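Local coordinates for protein 3-methyladenine DNA glycosylase (Helicobacter pylori, PDB 1PU6) that removes alkylated bases such as 3-methyladenine from DNA, cleaving the glycosidic bond to start base excision repair, at residues I75-L80 with F89-A94; A94-D99 with K127-E132. One frame throughout, in Å; residues are numbered along the deposited sequence.

Interaction 1 (I75-L80 with F89-A94); sequences IEFSKL and FYNQKA
Leu-80 and Ala-94 bring helix 77-83 and the start of helix 90-108 together, their CA atoms 5.8 Å apart. An approach this close suits alanine: its methyl group is small, and here it points toward the other helix. The Ala-94 CB lies 4.0 Å from Leu-80 CG and 3.8 Å from Phe-77 CE2, so one methyl meets both apolar side chains. Leu-80 also passes its CD2 branch along the Ala-94 backbone, with CD2 3.6 Å from Ala-94 O. Further out, the phenyl ring of Phe-77 reaches across with CG anti to the backbone N (chi1 173°) and presents its rim to Asn-91. The backbone O of Asn-91 sits at the ring edge, close to its plane, 3.4 Å from Phe-77 CE2. Asn-91 OD1 approaches Phe-77 CE1, also at 3.4 Å. The amide plane is turned only 16° from the ring and lies beyond its edge, not over its face, so the slightly positive C-H rim of the phenyl meets the two oxygens. A polar side chain such as asparagine suits this exposed border. Behind the contact, Lys-93 NZ donates to the carbonyls of Leu-39, Gln-41 and Ser-87, tying helix 90-108 to the end of helix 31-39. The short helix 77-83 thus packs against the start of the long helix 90-108, which follows it in the chain, within the all-helical HhH-GPD glycosylase fold.

Interaction 2 (A94-D99 with K127-E132); sequences AKRLID and KGIGKE
Arg-96 reaches from helix 90-108 onto the backbone of the 127-130 loop, and nearly all of the close packing is its work. Its CB heads toward the loop, and the chain runs extended until it bends at chi3 (-51°), which lays the guanidinium against Gly-128. Gly-128 O stands over one face of that group, 3.3 Å above its plane and displaced toward the rim. Arg-96 NE lies 3.4 Å from Gly-128 O, but the angle is too poor for a hydrogen bond, so the carbonyl meets the flat cation by its face. Glycine suits the place twice over: its backbone angles (98°/-11°) favour a residue without a side chain, and its bareness admits the arginine. The same carbonyl accepts a bond from Gln-41 NE2, while Gln-41 OE1 receives Gly-130 N, so one amide braces the turn. The aliphatic part of the arginine serves the apolar neighbour, Arg-96 CD lying 4.1 Å from CG1 of the buried Ile-129.

A water bridges the two backbones, donating to Arg-96 O at 2.9 Å and, weakly, to Lys-127 O. The loose side is formed by exposed lysines: the Lys-127 side chain leads away from the helix, and Lys-95 NZ instead pairs along its own helix with Asp-99 OD2 at 2.7 Å, on the syn lone pair. The Gly-Ile-Gly loop entering helix 131-141 is the hairpin of the helix-hairpin-helix motif, which in this family typically contacts the DNA backbone.

In the fold
Helix 90-108 is common to both interactions, and Ala-94 belongs to both segments taken from it. Interaction 1 joins its first turns to the preceding helix, nearer the periphery, with its centre about 21 Å from that of the chain; interaction 2 lies nearer the centre of the chain, about 13 Å from it, yet is no more buried, and reaches the hairpin much later in sequence. Their chemistry differs accordingly: helix against helix gives an apolar seam with a polar rim, whereas helix against loop sets a guanidinium face against a backbone carbonyl, helped by water. Leu-80 CD2 packs on Ile-98 CG1 at 3.6 Å, so the two contacts adjoin, and helix 90-108 serves as the element between them.

Interaction 1 (I75-L80 with F89-A94)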
ATOM      1  N   ILE A  75      -9.473 -15.186  14.528  1.00 15.91           N
ATOM      2  CA  ILE A  75      -9.126 -16.485  13.899  1.00 16.02           C
ATOM      3  C   ILE A  75      -8.082 -17.291  14.670  1.00 17.19           C
ATOM      4  O   ILE A  75      -7.210 -16.675  15.308  1.00 19.07           O
ATOM      5  CB  ILE A  75      -8.629 -16.232  12.444  1.00 15.28           C
ATOM      6  CG1 ILE A  75      -8.595 -17.548  11.648  1.00 16.67           C
ATOM      7  CG2 ILE A  75      -7.255 -15.536  12.408  1.00 17.26           C
ATOM      8  CD1 ILE A  75      -8.461 -17.297  10.158  1.00 19.16           C
ATOM      9  N   GLU A  76      -8.158 -18.639  14.604  1.00 17.51           N
ATOM     10  CA  GLU A  76      -7.105 -19.501  15.117  1.00 19.39           C
ATOM     11  C   GLU A  76      -5.794 -19.210  14.377  1.00 18.84           C
ATOM     12  O   GLU A  76      -5.751 -19.209  13.168  1.00 19.41           O
ATOM     13  CB  GLU A  76      -7.509 -20.985  14.902  1.00 20.51           C
ATOM     14  CG  GLU A  76      -6.518 -22.003  15.451  1.00 26.31           C
ATOM     15  N   PHE A  77      -4.722 -19.009  15.145  1.00 19.86           N
ATOM     16  CA  PHE A  77      -3.434 -18.665  14.566  1.00 18.58           C
ATOM     17  C   PHE A  77      -3.001 -19.690  13.470  1.00 19.05           C
ATOM     18  O   PHE A  77      -2.601 -19.304  12.365  1.00 17.75           O
ATOM     19  CB  PHE A  77      -2.373 -18.602  15.683  1.00 20.53           C
ATOM     20  CG  PHE A  77      -0.989 -18.408  15.163  1.00 18.40           C
ATOM     21  CD1 PHE A  77      -0.230 -19.518  14.816  1.00 22.33           C
ATOM     22  CD2 PHE A  77      -0.455 -17.124  14.976  1.00 23.62           C
ATOM     23  CE1 PHE A  77       1.087 -19.366  14.304  1.00 25.17           C
ATOM     24  CE2 PHE A  77       0.872 -16.958  14.484  1.00 22.52           C
ATOM     25  CZ  PHE A  77       1.635 -18.088  14.155  1.00 25.46           C
ATOM     26  N   SER A  78      -3.052 -21.005  13.784  1.00 20.38           N
ATOM     27  CA  SER A  78      -2.501 -21.975  12.825  1.00 23.01           C
ATOM     28  C   SER A  78      -3.291 -21.985  11.512  1.00 22.64           C
ATOM     29  O   SER A  78      -2.726 -22.304  10.466  1.00 22.52           O
ATOM     30  CB  SER A  78      -2.455 -23.377  13.424  1.00 24.57           C
ATOM     31  OG  SER A  78      -3.765 -23.925  13.570  1.00 32.77           O
ATOM     32  N   LYS A  79      -4.592 -21.661  11.576  1.00 20.13           N
ATOM     33  CA  LYS A  79      -5.422 -21.610  10.378  1.00 20.46           C
ATOM     34  C   LYS A  79      -5.002 -20.440   9.462  1.00 18.60           C
ATOM     35  O   LYS A  79      -4.904 -20.580   8.246  1.00 20.38           O
ATOM     36  CB  LYS A  79      -6.877 -21.430  10.793  1.00 21.19           C
ATOM     37  CG  LYS A  79      -7.885 -21.429   9.651  1.00 23.55           C
ATOM     38  CD  LYS A  79      -9.297 -21.323  10.248  1.00 28.96           C
ATOM     39  CE  LYS A  79     -10.357 -21.351   9.148  1.00 32.20           C
ATOM     40  NZ  LYS A  79     -11.714 -21.144   9.738  1.00 39.97           N
ATOM     41  N   LEU A  80      -4.771 -19.275  10.067  1.00 17.65           N
ATOM     42  CA  LEU A  80      -4.343 -18.123   9.311  1.00 14.42           C
ATOM     43  C   LEU A  80      -2.949 -18.374   8.750  1.00 16.27           C
ATOM     44  O   LEU A  80      -2.699 -18.065   7.560  1.00 16.91           O
ATOM     45  CB  LEU A  80      -4.378 -16.824  10.168  1.00 14.57           C
ATOM     46  CG  LEU A  80      -3.984 -15.542   9.455  1.00 12.97           C
ATOM     47  CD1 LEU A  80      -4.916 -15.245   8.271  1.00 14.03           C
ATOM     48  CD2 LEU A  80      -4.007 -14.351  10.439  1.00 12.83           C
ATOM     49  N   PHE A  89       7.219 -15.978   5.579  1.00 17.52           N
ATOM     50  CA  PHE A  89       7.233 -15.433   6.931  1.00 17.02           C
ATOM     51  C   PHE A  89       5.888 -15.556   7.591  1.00 16.17           C
ATOM     52  O   PHE A  89       5.408 -14.591   8.218  1.00 15.88           O
ATOM     53  CB  PHE A  89       7.699 -13.965   6.928  1.00 17.97           C
ATOM     54  CG  PHE A  89       8.889 -13.743   6.071  1.00 21.17           C
ATOM     55  CD1 PHE A  89       8.760 -13.126   4.806  1.00 23.98           C
ATOM     56  CD2 PHE A  89      10.134 -14.267   6.447  1.00 26.38           C
ATOM     57  CE1 PHE A  89       9.877 -12.982   3.990  1.00 25.33           C
ATOM     58  CE2 PHE A  89      11.252 -14.105   5.628  1.00 27.21           C
ATOM     59  CZ  PHE A  89      11.130 -13.467   4.406  1.00 27.75           C
ATOM     60  N   TYR A  90       5.306 -16.749   7.460  1.00 15.56           N
ATOM     61  CA  TYR A  90       3.868 -16.913   7.677  1.00 15.54           C
ATOM     62  C   TYR A  90       3.507 -16.946   9.162  1.00 13.46           C
ATOM     63  O   TYR A  90       2.432 -16.480   9.518  1.00 14.30           O
ATOM     64  CB  TYR A  90       3.262 -18.076   6.868  1.00 15.39           C
ATOM     65  CG  TYR A  90       3.979 -19.392   7.110  1.00 18.26           C
ATOM     66  CD1 TYR A  90       3.655 -20.181   8.206  1.00 22.23           C
ATOM     67  CD2 TYR A  90       4.958 -19.830   6.214  1.00 25.24           C
ATOM     68  CE1 TYR A  90       4.293 -21.385   8.444  1.00 26.97           C
ATOM     69  CE2 TYR A  90       5.616 -21.035   6.446  1.00 27.17           C
ATOM     70  CZ  TYR A  90       5.267 -21.809   7.563  1.00 32.71           C
ATOM     71  OH  TYR A  90       5.898 -23.051   7.813  1.00 34.88           O
ATOM     72  N   ASN A  91       4.405 -17.402  10.027  1.00 12.68           N
ATOM     73  CA  ASN A  91       4.140 -17.292  11.465  1.00 12.95           C
ATOM     74  C   ASN A  91       4.178 -15.808  11.913  1.00 13.54           C
ATOM     75  O   ASN A  91       3.258 -15.331  12.643  1.00 12.98           O
ATOM     76  CB  ASN A  91       5.132 -18.162  12.296  1.00 12.92           C
ATOM     77  CG  ASN A  91       4.902 -19.634  12.072  1.00 15.76           C
ATOM     78  OD1 ASN A  91       3.927 -20.205  12.575  1.00 21.43           O
ATOM     79  ND2 ASN A  91       5.806 -20.287  11.306  1.00 17.92           N
ATOM     80  N   GLN A  92       5.181 -15.069  11.466  1.00 13.00           N
ATOM     81  CA  GLN A  92       5.253 -13.635  11.890  1.00 13.66           C
ATOM     82  C   GLN A  92       4.043 -12.869  11.313  1.00 12.23           C
ATOM     83  O   GLN A  92       3.444 -12.001  12.003  1.00 14.45           O
ATOM     84  CB  GLN A  92       6.497 -12.981  11.370  1.00 12.97           C
ATOM     85  CG  GLN A  92       7.723 -13.464  12.177  1.00 12.76           C
ATOM     86  CD  GLN A  92       9.009 -13.053  11.511  1.00 15.75           C
ATOM     87  OE1 GLN A  92       9.583 -12.001  11.888  1.00 19.63           O
ATOM     88  NE2 GLN A  92       9.498 -13.865  10.536  1.00 16.54           N
ATOM     89  N   LYS A  93       3.714 -13.109  10.042  1.00 11.79           N
ATOM     90  CA  LYS A  93       2.635 -12.335   9.389  1.00 13.06           C
ATOM     91  C   LYS A  93       1.250 -12.672   9.921  1.00 13.11           C
ATOM     92  O   LYS A  93       0.420 -11.785  10.082  1.00 12.61           O
ATOM     93  CB  LYS A  93       2.711 -12.506   7.883  1.00 13.47           C
ATOM     94  CG  LYS A  93       3.833 -11.624   7.349  1.00 14.21           C
ATOM     95  CD  LYS A  93       4.010 -11.864   5.873  1.00 17.17           C
ATOM     96  CE  LYS A  93       5.073 -10.953   5.288  1.00 16.44           C
ATOM     97  NZ  LYS A  93       5.387 -11.333   3.825  1.00 19.45           N
ATOM     98  N   ALA A  94       1.014 -13.950  10.243  1.00 13.05           N
ATOM     99  CA  ALA A  94      -0.255 -14.297  10.891  1.00 12.88           C
ATOM    100  C   ALA A  94      -0.403 -13.552  12.213  1.00 13.71           C
ATOM    101  O   ALA A  94      -1.451 -12.933  12.470  1.00 13.10           O
ATOM    102  CB  ALA A  94      -0.384 -15.847  11.099  1.00 13.44           C
TER

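Interaction 2 (A94-D99 with K127-E132)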
ATOM      1  N   ALA A  94       1.014 -13.950  10.243  1.00 13.05           N
ATOM      2  CA  ALA A  94      -0.255 -14.297  10.891  1.00 12.88           C
ATOM      3  C   ALA A  94      -0.403 -13.552  12.213  1.00 13.71           C
ATOM      4  O   ALA A  94      -1.451 -12.933  12.470  1.00 13.10           O
ATOM      5  CB  ALA A  94      -0.384 -15.847  11.099  1.00 13.44           C
ATOM      6  N   LYS A  95       0.621 -13.592  13.064  1.00 13.11           N
ATOM      7  CA  LYS A  95       0.509 -12.890  14.335  1.00 13.85           C
ATOM      8  C   LYS A  95       0.335 -11.333  14.132  1.00 14.13           C
ATOM      9  O   LYS A  95      -0.453 -10.674  14.817  1.00 15.08           O
ATOM     10  CB  LYS A  95       1.748 -13.156  15.209  1.00 15.55           C
ATOM     11  CG  LYS A  95       1.707 -12.299  16.522  1.00 18.44           C
ATOM     12  CD  LYS A  95       2.671 -12.854  17.542  1.00 22.80           C
ATOM     13  CE  LYS A  95       2.777 -11.928  18.755  1.00 27.47           C
ATOM     14  NZ  LYS A  95       1.490 -11.832  19.563  1.00 28.36           N
ATOM     15  N   ARG A  96       1.080 -10.793  13.192  1.00 12.57           N
ATOM     16  CA  ARG A  96       1.016  -9.344  12.942  1.00 12.75           C
ATOM     17  C   ARG A  96      -0.415  -8.934  12.515  1.00 13.02           C
ATOM     18  O   ARG A  96      -0.931  -7.903  12.983  1.00 13.45           O
ATOM     19  CB  ARG A  96       1.941  -9.016  11.787  1.00 13.51           C
ATOM     20  CG  ARG A  96       2.156  -7.574  11.593  1.00 15.96           C
ATOM     21  CD  ARG A  96       3.265  -7.360  10.512  1.00 19.33           C
ATOM     22  NE  ARG A  96       4.472  -8.177  10.838  1.00 21.50           N
ATOM     23  CZ  ARG A  96       5.361  -8.587   9.941  1.00 24.64           C
ATOM     24  NH1 ARG A  96       5.205  -8.298   8.664  1.00 24.58           N
ATOM     25  NH2 ARG A  96       6.449  -9.271  10.333  1.00 26.14           N
ATOM     26  N   LEU A  97      -1.041  -9.731  11.619  1.00 11.76           N
ATOM     27  CA  LEU A  97      -2.457  -9.462  11.206  1.00 11.89           C
ATOM     28  C   LEU A  97      -3.474  -9.582  12.337  1.00 12.14           C
ATOM     29  O   LEU A  97      -4.396  -8.770  12.474  1.00 11.93           O
ATOM     30  CB  LEU A  97      -2.882 -10.410  10.059  1.00 12.05           C
ATOM     31  CG  LEU A  97      -2.246 -10.045   8.737  1.00 13.97           C
ATOM     32  CD1 LEU A  97      -2.585 -11.164   7.717  1.00 17.81           C
ATOM     33  CD2 LEU A  97      -2.654  -8.645   8.239  1.00 16.17           C
ATOM     34  N   ILE A  98      -3.337 -10.654  13.126  1.00 12.12           N
ATOM     35  CA  ILE A  98      -4.251 -10.871  14.253  1.00 13.41           C
ATOM     36  C   ILE A  98      -4.159  -9.737  15.277  1.00 13.61           C
ATOM     37  O   ILE A  98      -5.194  -9.180  15.730  1.00 15.02           O
ATOM     38  CB  ILE A  98      -3.976 -12.250  14.889  1.00 13.05           C
ATOM     39  CG1 ILE A  98      -4.430 -13.342  13.920  1.00 14.96           C
ATOM     40  CG2 ILE A  98      -4.673 -12.375  16.240  1.00 15.64           C
ATOM     41  CD1 ILE A  98      -3.895 -14.760  14.295  1.00 17.17           C
ATOM     42  N   ASP A  99      -2.939  -9.389  15.645  1.00 13.90           N
ATOM     43  CA  ASP A  99      -2.757  -8.321  16.621  1.00 13.25           C
ATOM     44  C   ASP A  99      -3.201  -6.932  16.084  1.00 14.25           C
ATOM     45  O   ASP A  99      -3.839  -6.127  16.825  1.00 14.85           O
ATOM     46  CB  ASP A  99      -1.313  -8.298  17.133  1.00 15.18           C
ATOM     47  CG  ASP A  99      -0.989  -9.503  18.051  0.50 12.23           C
ATOM     48  OD1 ASP A  99      -1.912 -10.313  18.414  0.50 14.40           O
ATOM     49  OD2 ASP A  99       0.187  -9.714  18.471  0.50 13.88           O
ATOM     50  N   LYS A 127       3.320  -4.067  16.249  1.00 14.13           N
ATOM     51  CA  LYS A 127       4.637  -4.677  16.100  1.00 16.26           C
ATOM     52  C   LYS A 127       4.815  -5.388  14.759  1.00 16.37           C
ATOM     53  O   LYS A 127       3.986  -6.212  14.348  1.00 18.33           O
ATOM     54  CB  LYS A 127       4.939  -5.667  17.242  1.00 16.52           C
ATOM     55  CG  LYS A 127       6.393  -6.186  17.174  1.00 23.09           C
ATOM     56  CD  LYS A 127       6.939  -6.419  18.553  1.00 31.61           C
ATOM     57  CE  LYS A 127       8.290  -7.180  18.442  1.00 34.75           C
ATOM     58  NZ  LYS A 127       9.354  -6.647  19.333  1.00 40.12           N
ATOM     59  N   GLY A 128       5.885  -5.037  14.078  1.00 15.92           N
ATOM     60  CA  GLY A 128       6.219  -5.689  12.823  1.00 17.19           C
ATOM     61  C   GLY A 128       5.773  -4.904  11.595  1.00 16.64           C
ATOM     62  O   GLY A 128       6.169  -5.273  10.499  1.00 18.83           O
ATOM     63  N   ILE A 129       4.949  -3.849  11.746  1.00 14.71           N
ATOM     64  CA  ILE A 129       4.500  -3.088  10.586  1.00 15.65           C
ATOM     65  C   ILE A 129       5.571  -2.029  10.271  1.00 15.55           C
ATOM     66  O   ILE A 129       5.763  -1.080  11.054  1.00 19.32           O
ATOM     67  CB  ILE A 129       3.123  -2.417  10.844  1.00 13.68           C
ATOM     68  CG1 ILE A 129       2.049  -3.492  11.068  1.00 17.21           C
ATOM     69  CG2 ILE A 129       2.747  -1.433   9.649  1.00 17.85           C
ATOM     70  CD1 ILE A 129       0.662  -2.995  11.086  1.00 24.05           C
ATOM     71  N   GLY A 130       6.262  -2.170   9.138  1.00 15.37           N
ATOM     72  CA  GLY A 130       7.253  -1.172   8.733  1.00 16.03           C
ATOM     73  C   GLY A 130       6.617   0.059   8.050  1.00 15.09           C
ATOM     74  O   GLY A 130       5.378   0.135   7.850  1.00 15.38           O
ATOM     75  N   LYS A 131       7.463   1.025   7.727  1.00 14.71           N
ATOM     76  CA  LYS A 131       6.954   2.279   7.145  1.00 15.91           C
ATOM     77  C   LYS A 131       6.242   2.083   5.807  1.00 15.26           C
ATOM     78  O   LYS A 131       5.198   2.707   5.566  1.00 14.71           O
ATOM     79  CB  LYS A 131       8.092   3.322   7.033  1.00 16.95           C
ATOM     80  CG  LYS A 131       8.389   3.893   8.356  1.00 18.21           C
ATOM     81  CD  LYS A 131       9.574   4.850   8.252  1.00 17.60           C
ATOM     82  CE  LYS A 131       9.846   5.447   9.642  1.00 23.12           C
ATOM     83  NZ  LYS A 131      10.901   6.398   9.571  1.00 27.64           N
ATOM     84  N   GLU A 132       6.794   1.238   4.938  1.00 14.97           N
ATOM     85  CA  GLU A 132       6.172   0.979   3.631  1.00 15.30           C
ATOM     86  C   GLU A 132       4.773   0.422   3.809  1.00 15.26           C
ATOM     87  O   GLU A 132       3.832   0.884   3.137  1.00 15.21           O
ATOM     88  CB  GLU A 132       7.077   0.059   2.780  1.00 16.56           C
ATOM     89  CG  GLU A 132       6.507  -0.167   1.367  1.00 17.67           C
ATOM     90  CD  GLU A 132       7.385  -1.112   0.522  0.50 12.01           C
ATOM     91  OE1 GLU A 132       6.884  -1.762  -0.445  0.50 12.28           O
ATOM     92  OE2 GLU A 132       8.593  -1.215   0.824  0.50 13.04           O
TER
HETATM   93  O   HOH W   1       0.672  -6.010  14.500  1.00 17.84           O